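Purine phosphoribosyltransferase (Pyrococcus horikoshii, PDB 1VDM) probably transfers phosphoribosyl groups to or from purine bases. Local coordinates at residues Ala17-Leu22 and Val42-Ile47. Sequence-based numbering, arbitrary orientation.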
loop_
_atom_site.group_PDB
_atom_site.type_symbol
_atom_site.label_atom_id
_atom_site.label_comp_id
_atom_site.label_asym_id
_atom_site.label_seq_id
_atom_site.Cartn_x
_atom_site.Cartn_y
_atom_site.Cartn_z
ATOM N N ALA G 17 33.274 8.793 -1.978
ATOM C CA ALA G 17 34.473 9.563 -2.299
ATOM C C ALA G 17 35.480 8.679 -3.035
ATOM O O ALA G 17 36.077 9.083 -4.030
ATOM C CB ALA G 17 35.091 10.119 -1.021
ATOM N N LEU G 18 35.664 7.465 -2.540
ATOM C CA LEU G 18 36.588 6.537 -3.160
ATOM C C LEU G 18 36.129 6.234 -4.577
ATOM O O LEU G 18 36.934 6.206 -5.502
ATOM C CB LEU G 18 36.667 5.243 -2.336
ATOM C CG LEU G 18 37.258 5.426 -0.934
ATOM C CD1 LEU G 18 36.962 4.209 -0.059
ATOM C CD2 LEU G 18 38.761 5.655 -1.051
ATOM N N ALA G 19 34.831 6.006 -4.741
ATOM C CA ALA G 19 34.256 5.704 -6.051
ATOM C C ALA G 19 34.647 6.740 -7.094
ATOM O O ALA G 19 35.152 6.388 -8.154
ATOM C CB ALA G 19 32.743 5.624 -5.954
ATOM N N GLU G 20 34.421 8.015 -6.794
ATOM C CA GLU G 20 34.756 9.071 -7.741
ATOM C C GLU G 20 36.216 8.982 -8.183
ATOM O O GLU G 20 36.535 9.218 -9.355
ATOM C CB GLU G 20 34.466 10.453 -7.137
ATOM C CG GLU G 20 34.558 11.617 -8.151
ATOM C CD GLU G 20 33.681 11.410 -9.400
ATOM O OE1 GLU G 20 32.453 11.208 -9.247
ATOM O OE2 GLU G 20 34.215 11.450 -10.533
ATOM N N LYS G 21 37.097 8.632 -7.247
ATOM C CA LYS G 21 38.521 8.501 -7.535
ATOM C C LYS G 21 38.810 7.229 -8.324
ATOM O O LYS G 21 39.641 7.231 -9.229
ATOM C CB LYS G 21 39.330 8.500 -6.235
ATOM C CG LYS G 21 40.232 9.706 -6.066
ATOM C CD LYS G 21 39.442 11.004 -6.096
ATOM C CE LYS G 21 40.364 12.214 -6.139
ATOM N NZ LYS G 21 39.605 13.497 -6.150
ATOM N N LEU G 22 38.131 6.141 -7.980
ATOM C CA LEU G 22 38.339 4.885 -8.691
ATOM C C LEU G 22 37.800 4.964 -10.122
ATOM O O LEU G 22 38.175 4.161 -10.976
ATOM C CB LEU G 22 37.670 3.723 -7.945
ATOM C CG LEU G 22 38.352 3.200 -6.675
ATOM C CD1 LEU G 22 37.524 2.074 -6.055
ATOM C CD2 LEU G 22 39.745 2.705 -7.029
ATOM N N VAL G 42 31.367 -4.696 -1.864
ATOM C CA VAL G 42 30.048 -4.877 -2.460
ATOM C C VAL G 42 29.511 -3.538 -2.957
ATOM O O VAL G 42 29.069 -3.433 -4.096
ATOM C CB VAL G 42 29.043 -5.502 -1.443
ATOM C CG1 VAL G 42 27.613 -5.314 -1.917
ATOM C CG2 VAL G 42 29.330 -6.982 -1.295
ATOM N N ARG G 43 29.558 -2.521 -2.103
ATOM C CA ARG G 43 29.083 -1.199 -2.474
ATOM C C ARG G 43 29.818 -0.657 -3.705
ATOM O O ARG G 43 29.183 -0.127 -4.622
ATOM C CB ARG G 43 29.228 -0.236 -1.296
ATOM C CG ARG G 43 28.118 -0.360 -0.260
ATOM C CD ARG G 43 27.407 0.976 -0.086
ATOM N NE ARG G 43 26.988 1.495 -1.388
ATOM C CZ ARG G 43 26.669 2.760 -1.624
ATOM N NH1 ARG G 43 26.713 3.648 -0.644
ATOM N NH2 ARG G 43 26.324 3.138 -2.847
ATOM N N LEU G 44 31.142 -0.800 -3.740
ATOM C CA LEU G 44 31.914 -0.323 -4.886
ATOM C C LEU G 44 31.590 -1.127 -6.151
ATOM O O LEU G 44 31.646 -0.601 -7.266
ATOM C CB LEU G 44 33.419 -0.389 -4.592
ATOM C CG LEU G 44 33.994 0.668 -3.641
ATOM C CD1 LEU G 44 35.459 0.343 -3.345
ATOM C CD2 LEU G 44 33.870 2.058 -4.252
ATOM N N SER G 45 31.258 -2.403 -5.979
ATOM C CA SER G 45 30.909 -3.242 -7.122
ATOM C C SER G 45 29.666 -2.669 -7.811
ATOM O O SER G 45 29.585 -2.642 -9.036
ATOM C CB SER G 45 30.622 -4.672 -6.673
ATOM O OG SER G 45 30.287 -5.478 -7.786
ATOM N N HIS G 46 28.708 -2.214 -7.007
ATOM C CA HIS G 46 27.469 -1.625 -7.502
ATOM C C HIS G 46 27.708 -0.227 -8.079
ATOM O O HIS G 46 27.367 0.037 -9.228
ATOM C CB HIS G 46 26.436 -1.535 -6.366
ATOM C CG HIS G 46 25.828 -2.850 -5.987
ATOM N ND1 HIS G 46 24.840 -3.456 -6.733
ATOM C CD2 HIS G 46 26.064 -3.676 -4.939
ATOM C CE1 HIS G 46 24.494 -4.597 -6.161
ATOM N NE2 HIS G 46 25.221 -4.753 -5.071
ATOM N N ILE G 47 28.307 0.656 -7.279
ATOM C CA ILE G 47 28.587 2.034 -7.681
ATOM C C ILE G 47 29.429 2.195 -8.947
ATOM O O ILE G 47 29.331 3.212 -9.630
ATOM C CB ILE G 47 29.298 2.812 -6.555
ATOM C CG1 ILE G 47 28.495 2.723 -5.261
ATOM C CG2 ILE G 47 29.445 4.274 -6.950
ATOM C CD1 ILE G 47 29.104 3.504 -4.114
#
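Leu44 reaches across to segment 17-22 of helix 8-23 with both methyls. Its CD1 lies 3.8 Å from CD1 of Leu22, the two leucine side chains crossing at about a right angle. The other branch, CD2, lies against both Leu22 and Ala19, 4.1 Å from CD1 of the leucine and equally far from CA of the alanine, whose CB it also reaches. On the same alanine CB, 3.7 Å away, sits CG2 of Ile47, one turn further along the second helix. The torsion of Ile47 explains why the short branch is used: CG1 stands anti to the carbonyl carbon (chi1 -54°), which puts CG2 anti to the backbone N and directs it at the alanine. Ala19 and Leu44 also mark the nearest backbone approach, their CA atoms 6.6 Å apart. The axes of the two short helical segments come within 10.3 Å of each other, crossing at -50°. Beneath this pair of helices lies the central sheet of the phosphoribosyltransferase fold: Leu22 packs on Val87 and Leu44 on Val89, both from strand 85-90. Further out, a salt bridge from Arg43 NH1 to Asp12 OD1 ties the same two helices together, and Glu146 of a second subunit packs on Ile47. With four buried residues meeting through carbon atoms alone, the contact depends on apolar shape and burial, and polar pairing between the helices is left to its surroundings.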